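Local coordinates for protein putative gamma-glutamylcyclotransferase YkqA (Bacillus subtilis, PDB 2QIK) that probably acts as a gamma-glutamylcyclotransferase, although its precise cellular role is not established, at residues M120-Y133 against G188-Y202. Sequence-based numbering, arbitrary orientation.
Sequences MISKSKNPIYYFAY and GVLYRIPYSALSYLY
Ile128 and Ile193 open an antiparallel strand pair in which 128-132 runs beside 188-193, within a sheet where strand 154-161 flanks 185-193 on its other side. Backbone hydrogen bonds join the pairs Ile128-Ile193, Tyr130-Tyr191 and Ala132-Val189 in both directions, six in all, the straightest at 175°. Between them, in the non-hydrogen-bonded pairs, the CA-H groups of Tyr129 and Phe131 point to Tyr191 O and Val189 O.

Side-chain polar contact is concentrated at Tyr129, whose OH sits at the edge of the Arg192 guanidinium, close to its plane, and accepts a bond from Arg192 NE (2.8 Å); a weak one comes from Arg192 NH2. A bend at chi3 (-66°) brings the guanidinium of the otherwise extended arginine to the hydroxyl end of Tyr129, with NH2 at the ring edge, while NH1 forms a salt bridge with Asp153.

Apolar packing fills the face bearing Ile128, Tyr130 and Ala132. Leu201, on the helix that follows the strand, sets CD1 over the centre of the Tyr130 ring, 3.8 Å from its centroid. Ala132 CB meets the Tyr191 ring at its edge, 3.8 Å from CE2.

Helix 115-122 ends in a Schellman motif with Ser124 as its C-prime residue, and Tyr195 lies against it. The Tyr195 ring, swung away from its own backbone N (chi1 -176°), presents a face to Ser124 CA, a CH-pi contact 3.6 Å from the centroid, and Tyr195 OH comes to 3.0 Å from Ile121 O. An alanine in place of Tyr195 would remove that ring and is likely to leave Ser124 CA without the face it packs on and Ile121 O without the nearby hydroxyl. Just before Ile121 in the same helix, selenomethionine Met120 meets Leu198 tip to tip, Met120 CE lying 3.8 Å from Leu198 CD2. The same methyl carbon also touches the edge of the Tyr202 ring, 3.3 Å from Tyr202 OH, a hydroxyl hydrogen-bonded to Glu117 OE1.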
HETATM    1  N   MSE A 120      -7.945   1.643  10.371  1.00  7.56           N
HETATM    2  CA  MSE A 120      -8.570   0.400  10.017  1.00  7.00           C
HETATM    3  C   MSE A 120      -8.658  -0.558  11.192  1.00  7.51           C
HETATM    4  O   MSE A 120      -9.699  -1.174  11.488  1.00  8.04           O
HETATM    5  CB  MSE A 120      -7.817  -0.246   8.863  1.00  7.32           C
HETATM    6  CG  MSE A 120      -8.282  -1.671   8.459  1.00  9.07           C
HETATM    7 SE   MSE A 120      -7.322  -2.441   7.033  1.00 15.90          SE
HETATM    8  CE  MSE A 120      -5.691  -2.668   7.973  1.00  9.85           C
ATOM      9  N   ILE A 121      -7.538  -0.726  11.914  1.00  7.49           N
ATOM     10  CA  ILE A 121      -7.520  -1.669  13.004  0.50  8.71           C
ATOM     11  C   ILE A 121      -8.211  -1.093  14.224  1.00  9.86           C
ATOM     12  O   ILE A 121      -9.026  -1.783  14.843  1.00 11.34           O
ATOM     13  CB  ILE A 121      -6.120  -2.166  13.297  0.50  9.43           C
ATOM     14  CG1 ILE A 121      -5.642  -3.026  12.143  0.50 12.24           C
ATOM     15  CG2 ILE A 121      -6.075  -2.959  14.578  0.50 13.30           C
ATOM     16  CD1 ILE A 121      -5.006  -2.261  11.082  0.50 19.58           C
ATOM     17  N   SER A 122      -7.935   0.157  14.613  1.00  9.23           N
ATOM     18  CA  SER A 122      -8.474   0.690  15.853  1.00 10.40           C
ATOM     19  C   SER A 122      -9.995   0.911  15.771  1.00 10.41           C
ATOM     20  O   SER A 122     -10.660   0.921  16.812  1.00 13.09           O
ATOM     21  CB  SER A 122      -7.752   1.951  16.235  1.00 12.50           C
ATOM     22  OG  SER A 122      -8.068   2.986  15.376  1.00 14.02           O
ATOM     23  N   LYS A 123     -10.543   1.085  14.587  1.00 10.33           N
ATOM     24  CA  LYS A 123     -11.992   1.233  14.418  1.00 11.38           C
ATOM     25  C   LYS A 123     -12.630  -0.089  13.943  1.00 11.21           C
ATOM     26  O   LYS A 123     -13.836  -0.084  13.612  1.00 14.05           O
ATOM     27  CB  LYS A 123     -12.345   2.394  13.473  1.00 14.41           C
ATOM     28  CG  LYS A 123     -11.776   3.730  13.933  1.00 16.73           C
ATOM     29  CD  LYS A 123     -12.608   4.537  14.824  1.00 27.66           C
ATOM     30  CE  LYS A 123     -12.059   5.993  14.805  1.00 28.48           C
ATOM     31  NZ  LYS A 123     -11.263   6.295  13.563  1.00 30.77           N
ATOM     32  N   SER A 124     -11.876  -1.180  13.916  1.00  9.82           N
ATOM     33  CA  SER A 124     -12.388  -2.479  13.529  0.50  9.48           C
ATOM     34  C   SER A 124     -13.234  -2.343  12.241  1.00  8.72           C
ATOM     35  O   SER A 124     -14.364  -2.842  12.158  1.00 10.11           O
ATOM     36  CB  SER A 124     -13.118  -3.234  14.678  0.50 10.78           C
ATOM     37  OG  SER A 124     -12.293  -3.546  15.829  0.50 11.79           O
ATOM     38  N   LYS A 125     -12.634  -1.782  11.217  1.00  8.74           N
ATOM     39  CA  LYS A 125     -13.375  -1.511   9.985  1.00  9.05           C
ATOM     40  C   LYS A 125     -13.948  -2.792   9.415  1.00  7.76           C
ATOM     41  O   LYS A 125     -13.245  -3.765   9.221  1.00  8.49           O
ATOM     42  CB  LYS A 125     -12.463  -0.808   8.974  1.00 10.13           C
ATOM     43  CG  LYS A 125     -13.104  -0.531   7.656  1.00 11.32           C
ATOM     44  CD  LYS A 125     -12.181   0.301   6.722  1.00 13.84           C
ATOM     45  CE  LYS A 125     -12.830   0.646   5.386  1.00 14.75           C
ATOM     46  NZ  LYS A 125     -12.112   1.660   4.660  1.00 18.56           N
ATOM     47  N   ASN A 126     -15.245  -2.715   9.060  1.00  8.04           N
ATOM     48  CA  ASN A 126     -15.965  -3.933   8.656  1.00  7.55           C
ATOM     49  C   ASN A 126     -17.078  -3.524   7.690  1.00  8.53           C
ATOM     50  O   ASN A 126     -17.904  -2.719   8.078  1.00  9.73           O
ATOM     51  CB  ASN A 126     -16.578  -4.615   9.925  1.00  8.05           C
ATOM     52  CG  ASN A 126     -17.128  -6.000   9.695  1.00  7.24           C
ATOM     53  OD1 ASN A 126     -18.219  -6.366  10.313  1.00 11.28           O
ATOM     54  ND2 ASN A 126     -16.474  -6.777   8.974  1.00  5.84           N
ATOM     55  N   PRO A 127     -17.105  -4.024   6.459  1.00  9.08           N
ATOM     56  CA  PRO A 127     -16.156  -4.948   5.889  1.00  8.57           C
ATOM     57  C   PRO A 127     -14.845  -4.264   5.497  1.00  7.13           C
ATOM     58  O   PRO A 127     -14.726  -3.042   5.538  1.00  8.14           O
ATOM     59  CB  PRO A 127     -16.862  -5.383   4.607  1.00 10.71           C
ATOM     60  CG  PRO A 127     -17.653  -4.216   4.217  1.00 11.49           C
ATOM     61  CD  PRO A 127     -18.176  -3.645   5.509  1.00 10.81           C
ATOM     62  N   ILE A 128     -13.894  -5.078   5.080  1.00  7.72           N
ATOM     63  CA  ILE A 128     -12.668  -4.678   4.468  0.50  7.40           C
ATOM     64  C   ILE A 128     -12.772  -5.029   2.952  1.00  7.19           C
ATOM     65  O   ILE A 128     -13.172  -6.163   2.666  1.00  8.60           O
ATOM     66  CB  ILE A 128     -11.547  -5.501   5.104  0.50  7.72           C
ATOM     67  CG1 ILE A 128     -11.390  -5.170   6.606  0.50  8.38           C
ATOM     68  CG2 ILE A 128     -10.219  -5.305   4.382  0.50  8.21           C
ATOM     69  CD1 ILE A 128     -10.989  -3.706   6.920  0.50  9.39           C
ATOM     70  N   TYR A 129     -12.368  -4.119   2.054  1.00  7.69           N
ATOM     71  CA  TYR A 129     -12.228  -4.454   0.636  1.00  8.52           C
ATOM     72  C   TYR A 129     -10.727  -4.718   0.469  1.00  7.43           C
ATOM     73  O   TYR A 129      -9.892  -3.833   0.599  1.00  8.75           O
ATOM     74  CB  TYR A 129     -12.729  -3.287  -0.198  1.00  9.13           C
ATOM     75  CG  TYR A 129     -14.231  -3.265  -0.151  1.00 10.57           C
ATOM     76  CD1 TYR A 129     -14.966  -4.143  -0.945  1.00 13.13           C
ATOM     77  CD2 TYR A 129     -14.919  -2.469   0.738  1.00 13.42           C
ATOM     78  CE1 TYR A 129     -16.353  -4.187  -0.880  1.00 16.26           C
ATOM     79  CE2 TYR A 129     -16.281  -2.542   0.843  1.00 15.24           C
ATOM     80  CZ  TYR A 129     -16.996  -3.355   0.040  1.00 13.04           C
ATOM     81  OH  TYR A 129     -18.370  -3.409   0.148  1.00 19.46           O
ATOM     82  N   TYR A 130     -10.402  -5.969   0.195  1.00  6.75           N
ATOM     83  CA  TYR A 130      -9.056  -6.519   0.138  1.00  6.20           C
ATOM     84  C   TYR A 130      -8.684  -6.829  -1.311  1.00  6.89           C
ATOM     85  O   TYR A 130      -9.339  -7.635  -1.981  1.00  7.57           O
ATOM     86  CB  TYR A 130      -8.932  -7.774   0.997  1.00  7.39           C
ATOM     87  CG  TYR A 130      -7.638  -8.534   0.792  1.00  7.06           C
ATOM     88  CD1 TYR A 130      -6.430  -7.905   0.892  1.00  8.10           C
ATOM     89  CD2 TYR A 130      -7.660  -9.852   0.440  1.00  7.81           C
ATOM     90  CE1 TYR A 130      -5.260  -8.556   0.586  1.00  8.04           C
ATOM     91  CE2 TYR A 130      -6.485 -10.558   0.158  1.00  8.73           C
ATOM     92  CZ  TYR A 130      -5.283  -9.874   0.228  1.00  8.50           C
ATOM     93  OH  TYR A 130      -4.122 -10.523  -0.109  1.00 12.01           O
ATOM     94  N   PHE A 131      -7.618  -6.167  -1.786  1.00  6.50           N
ATOM     95  CA  PHE A 131      -7.132  -6.315  -3.181  1.00  6.34           C
ATOM     96  C   PHE A 131      -5.935  -7.278  -3.234  1.00  6.86           C
ATOM     97  O   PHE A 131      -4.873  -6.979  -2.644  1.00  7.90           O
ATOM     98  CB  PHE A 131      -6.756  -4.963  -3.715  1.00  8.32           C
ATOM     99  CG  PHE A 131      -6.325  -4.954  -5.132  1.00  8.15           C
ATOM    100  CD1 PHE A 131      -7.202  -5.138  -6.197  1.00 10.12           C
ATOM    101  CD2 PHE A 131      -5.000  -4.732  -5.469  1.00  9.22           C
ATOM    102  CE1 PHE A 131      -6.752  -5.143  -7.536  1.00 10.98           C
ATOM    103  CE2 PHE A 131      -4.602  -4.805  -6.823  1.00 11.67           C
ATOM    104  CZ  PHE A 131      -5.459  -4.957  -7.793  1.00 10.77           C
ATOM    105  N   ALA A 132      -6.148  -8.405  -3.882  1.00  7.25           N
ATOM    106  CA  ALA A 132      -5.129  -9.408  -4.040  1.00  7.99           C
ATOM    107  C   ALA A 132      -4.645  -9.422  -5.479  1.00  7.97           C
ATOM    108  O   ALA A 132      -5.462  -9.474  -6.410  1.00  9.42           O
ATOM    109  CB  ALA A 132      -5.773 -10.823  -3.737  1.00  9.16           C
ATOM    110  N   TYR A 133      -3.342  -9.496  -5.668  1.00  8.11           N
ATOM    111  CA  TYR A 133      -2.713  -9.438  -6.985  1.00  8.09           C
ATOM    112  C   TYR A 133      -1.803 -10.627  -7.261  1.00  8.40           C
ATOM    113  O   TYR A 133      -1.224 -10.714  -8.343  1.00  9.08           O
ATOM    114  CB  TYR A 133      -1.968  -8.115  -7.153  1.00  8.28           C
ATOM    115  CG  TYR A 133      -0.914  -7.885  -6.086  1.00  7.42           C
ATOM    116  CD1 TYR A 133      -1.204  -7.146  -4.981  1.00  7.47           C
ATOM    117  CD2 TYR A 133       0.316  -8.487  -6.155  1.00  8.39           C
ATOM    118  CE1 TYR A 133      -0.258  -6.983  -3.932  1.00  7.83           C
ATOM    119  CE2 TYR A 133       1.239  -8.330  -5.178  1.00  8.44           C
ATOM    120  CZ  TYR A 133       0.958  -7.603  -4.043  1.00  7.61           C
ATOM    121  OH  TYR A 133       1.946  -7.495  -3.123  1.00  9.09           O
ATOM    122  N   GLY A 188      -6.029  -7.242 -10.347  1.00  9.47           N
ATOM    123  CA  GLY A 188      -6.134  -8.212  -9.259  1.00  9.55           C
ATOM    124  C   GLY A 188      -7.578  -8.497  -8.977  1.00  9.45           C
ATOM    125  O   GLY A 188      -8.459  -8.091  -9.736  1.00 10.85           O
ATOM    126  N   VAL A 189      -7.827  -9.167  -7.886  1.00 10.32           N
ATOM    127  CA  VAL A 189      -9.192  -9.557  -7.434  1.00 11.07           C
ATOM    128  C   VAL A 189      -9.448  -8.731  -6.154  1.00 10.32           C
ATOM    129  O   VAL A 189      -8.646  -8.737  -5.237  1.00  9.79           O
ATOM    130  CB  VAL A 189      -9.251 -11.107  -7.072  1.00 14.06           C
ATOM    131  CG1 VAL A 189     -10.637 -11.552  -6.653  1.00 18.32           C
ATOM    132  CG2 VAL A 189      -8.699 -11.981  -8.189  1.00 19.09           C
ATOM    133  N   LEU A 190     -10.598  -8.098  -6.099  1.00  8.91           N
ATOM    134  CA  LEU A 190     -11.054  -7.410  -4.908  1.00  8.24           C
ATOM    135  C   LEU A 190     -12.041  -8.286  -4.208  1.00  8.37           C
ATOM    136  O   LEU A 190     -13.047  -8.731  -4.785  1.00  9.42           O
ATOM    137  CB  LEU A 190     -11.694  -6.060  -5.276  1.00  9.61           C
ATOM    138  CG  LEU A 190     -12.045  -5.182  -4.109  1.00  9.14           C
ATOM    139  CD1 LEU A 190     -10.762  -4.705  -3.432  1.00 10.06           C
ATOM    140  CD2 LEU A 190     -12.905  -4.019  -4.510  1.00 11.36           C
ATOM    141  N   TYR A 191     -11.787  -8.594  -2.938  1.00  7.72           N
ATOM    142  CA  TYR A 191     -12.666  -9.355  -2.085  1.00  7.28           C
ATOM    143  C   TYR A 191     -13.337  -8.466  -1.036  1.00  7.24           C
ATOM    144  O   TYR A 191     -12.726  -7.531  -0.527  1.00  8.57           O
ATOM    145  CB  TYR A 191     -11.908 -10.388  -1.292  1.00  7.96           C
ATOM    146  CG  TYR A 191     -11.186 -11.490  -2.029  1.00  8.08           C
ATOM    147  CD1 TYR A 191     -11.820 -12.658  -2.391  1.00  8.72           C
ATOM    148  CD2 TYR A 191      -9.845 -11.391  -2.255  1.00  8.53           C
ATOM    149  CE1 TYR A 191     -11.168 -13.679  -2.993  1.00  9.14           C
ATOM    150  CE2 TYR A 191      -9.133 -12.436  -2.891  1.00  9.15           C
ATOM    151  CZ  TYR A 191      -9.805 -13.581  -3.223  1.00  8.52           C
ATOM    152  OH  TYR A 191      -9.123 -14.639  -3.799  1.00  9.74           O
ATOM    153  N   ARG A 192     -14.604  -8.721  -0.723  1.00  8.07           N
ATOM    154  CA  ARG A 192     -15.259  -8.125   0.456  1.00  7.67           C
ATOM    155  C   ARG A 192     -15.115  -9.150   1.598  1.00  8.40           C
ATOM    156  O   ARG A 192     -15.630 -10.271   1.492  1.00  9.04           O
ATOM    157  CB  ARG A 192     -16.727  -7.901   0.173  1.00  8.85           C
ATOM    158  CG  ARG A 192     -17.487  -7.226   1.293  1.00  8.87           C
ATOM    159  CD  ARG A 192     -18.919  -7.052   1.018  1.00  9.65           C
ATOM    160  NE  ARG A 192     -19.075  -6.146  -0.054  1.00 16.53           N
ATOM    161  CZ  ARG A 192     -19.329  -6.447  -1.338  1.00 18.12           C
ATOM    162  NH1 ARG A 192     -19.530  -7.705  -1.721  1.00 18.57           N
ATOM    163  NH2 ARG A 192     -19.399  -5.477  -2.240  1.00 19.17           N
ATOM    164  N   ILE A 193     -14.377  -8.775   2.633  1.00  8.27           N
ATOM    165  CA  ILE A 193     -14.092  -9.686   3.744  1.00  7.43           C
ATOM    166  C   ILE A 193     -14.512  -9.055   5.083  1.00  7.75           C
ATOM    167  O   ILE A 193     -14.492  -7.823   5.221  1.00  8.23           O
ATOM    168  CB  ILE A 193     -12.629 -10.108   3.773  1.00  8.74           C
ATOM    169  CG1 ILE A 193     -11.694  -8.945   4.218  1.00  8.91           C
ATOM    170  CG2 ILE A 193     -12.143 -10.687   2.461  1.00  9.49           C
ATOM    171  CD1 ILE A 193     -10.221  -9.356   4.297  1.00 10.27           C
ATOM    172  N   PRO A 194     -14.842  -9.862   6.078  1.00  6.91           N
ATOM    173  CA  PRO A 194     -15.058  -9.325   7.386  1.00  7.61           C
ATOM    174  C   PRO A 194     -13.727  -8.903   8.016  1.00  7.02           C
ATOM    175  O   PRO A 194     -12.695  -9.483   7.754  1.00  7.94           O
ATOM    176  CB  PRO A 194     -15.740 -10.476   8.173  1.00  9.32           C
ATOM    177  CG  PRO A 194     -16.177 -11.458   7.097  1.00 12.29           C
ATOM    178  CD  PRO A 194     -15.111 -11.305   6.022  1.00  9.44           C
ATOM    179  N   TYR A 195     -13.821  -7.944   8.926  1.00  8.12           N
ATOM    180  CA  TYR A 195     -12.703  -7.565   9.786  1.00  7.94           C
ATOM    181  C   TYR A 195     -12.014  -8.811  10.412  1.00  7.09           C
ATOM    182  O   TYR A 195     -10.803  -8.833  10.599  1.00  8.02           O
ATOM    183  CB  TYR A 195     -13.176  -6.622  10.847  1.00  7.40           C
ATOM    184  CG  TYR A 195     -12.054  -6.115  11.715  1.00  7.24           C
ATOM    185  CD1 TYR A 195     -11.105  -5.247  11.259  1.00  9.51           C
ATOM    186  CD2 TYR A 195     -11.965  -6.494  13.059  1.00  7.76           C
ATOM    187  CE1 TYR A 195     -10.077  -4.802  12.045  1.00 11.75           C
ATOM    188  CE2 TYR A 195     -10.938  -6.049  13.860  1.00  9.24           C
ATOM    189  CZ  TYR A 195     -10.019  -5.187  13.352  1.00 11.11           C
ATOM    190  OH  TYR A 195      -9.006  -4.745  14.196  1.00 15.31           O
ATOM    191  N   SER A 196     -12.793  -9.801  10.795  1.00  7.38           N
ATOM    192  CA  SER A 196     -12.293 -10.941  11.453  1.00  7.22           C
ATOM    193  C   SER A 196     -11.360 -11.786  10.588  1.00  7.41           C
ATOM    194  O   SER A 196     -10.668 -12.664  11.129  1.00  8.38           O
ATOM    195  CB  SER A 196     -13.389 -11.836  11.966  1.00  9.45           C
ATOM    196  OG  SER A 196     -14.153 -12.337  10.896  1.00 10.22           O
ATOM    197  N   ALA A 197     -11.313 -11.553   9.284  1.00  7.97           N
ATOM    198  CA  ALA A 197     -10.346 -12.225   8.375  1.00  7.10           C
ATOM    199  C   ALA A 197      -9.010 -11.542   8.364  1.00  6.58           C
ATOM    200  O   ALA A 197      -8.045 -12.074   7.767  1.00  8.28           O
ATOM    201  CB  ALA A 197     -10.919 -12.242   7.007  1.00  8.10           C
ATOM    202  N   LEU A 198      -8.857 -10.360   8.951  1.00  7.05           N
ATOM    203  CA  LEU A 198      -7.632  -9.609   8.765  1.00  7.57           C
ATOM    204  C   LEU A 198      -6.403 -10.179   9.404  1.00  7.18           C
ATOM    205  O   LEU A 198      -5.294 -10.120   8.804  1.00  7.02           O
ATOM    206  CB  LEU A 198      -7.840  -8.166   9.309  1.00  9.36           C
ATOM    207  CG  LEU A 198      -6.824  -7.152   8.909  1.00 12.84           C
ATOM    208  CD1 LEU A 198      -6.606  -7.071   7.336  1.00 17.51           C
ATOM    209  CD2 LEU A 198      -7.260  -5.830   9.468  1.00 16.59           C
ATOM    210  N   SER A 199      -6.502 -10.698  10.623  1.00  7.17           N
ATOM    211  CA  SER A 199      -5.284 -11.168  11.252  1.00  7.48           C
ATOM    212  C   SER A 199      -4.681 -12.379  10.522  1.00  7.09           C
ATOM    213  O   SER A 199      -3.449 -12.512  10.474  1.00  8.09           O
ATOM    214  CB  SER A 199      -5.440 -11.407  12.759  1.00  8.20           C
ATOM    215  OG  SER A 199      -6.332 -12.456  13.044  1.00  9.36           O
ATOM    216  N   TYR A 200      -5.517 -13.199   9.878  1.00  7.62           N
ATOM    217  CA  TYR A 200      -5.017 -14.283   9.017  1.00  7.23           C
ATOM    218  C   TYR A 200      -4.124 -13.653   7.940  1.00  7.19           C
ATOM    219  O   TYR A 200      -3.029 -14.145   7.649  1.00  7.91           O
ATOM    220  CB  TYR A 200      -6.202 -15.021   8.371  1.00  8.01           C
ATOM    221  CG  TYR A 200      -5.755 -15.863   7.194  1.00  8.28           C
ATOM    222  CD1 TYR A 200      -5.125 -17.060   7.400  1.00  8.25           C
ATOM    223  CD2 TYR A 200      -5.868 -15.408   5.922  1.00  8.24           C
ATOM    224  CE1 TYR A 200      -4.612 -17.780   6.370  1.00  8.72           C
ATOM    225  CE2 TYR A 200      -5.401 -16.111   4.879  1.00  9.08           C
ATOM    226  CZ  TYR A 200      -4.757 -17.316   5.081  1.00  8.51           C
ATOM    227  OH  TYR A 200      -4.281 -18.041   3.987  1.00 10.99           O
ATOM    228  N   LEU A 201      -4.596 -12.581   7.301  1.00  6.87           N
ATOM    229  CA  LEU A 201      -3.799 -11.948   6.244  1.00  5.67           C
ATOM    230  C   LEU A 201      -2.511 -11.364   6.786  1.00  5.89           C
ATOM    231  O   LEU A 201      -1.461 -11.458   6.149  1.00  6.72           O
ATOM    232  CB  LEU A 201      -4.591 -10.947   5.487  1.00  7.02           C
ATOM    233  CG  LEU A 201      -5.763 -11.476   4.654  1.00  6.84           C
ATOM    234  CD1 LEU A 201      -6.612 -10.357   4.112  1.00  8.24           C
ATOM    235  CD2 LEU A 201      -5.233 -12.319   3.513  1.00  8.10           C
ATOM    236  N   TYR A 202      -2.570 -10.720   7.958  1.00  6.07           N
ATOM    237  CA  TYR A 202      -1.372 -10.168   8.556  1.00  6.70           C
ATOM    238  C   TYR A 202      -0.323 -11.225   8.802  1.00  7.73           C
ATOM    239  O   TYR A 202       0.883 -11.012   8.612  1.00  8.20           O
ATOM    240  CB  TYR A 202      -1.648  -9.409   9.839  1.00  6.62           C
ATOM    241  CG  TYR A 202      -2.030  -7.969   9.715  1.00  6.52           C
ATOM    242  CD1 TYR A 202      -2.923  -7.517   8.778  1.00  7.91           C
ATOM    243  CD2 TYR A 202      -1.462  -7.011  10.571  1.00  7.95           C
ATOM    244  CE1 TYR A 202      -3.237  -6.166   8.690  1.00  8.83           C
ATOM    245  CE2 TYR A 202      -1.807  -5.678  10.497  1.00  8.59           C
ATOM    246  CZ  TYR A 202      -2.668  -5.241   9.551  1.00  7.18           C
ATOM    247  OH  TYR A 202      -3.045  -3.928   9.419  1.00  9.04           O
TER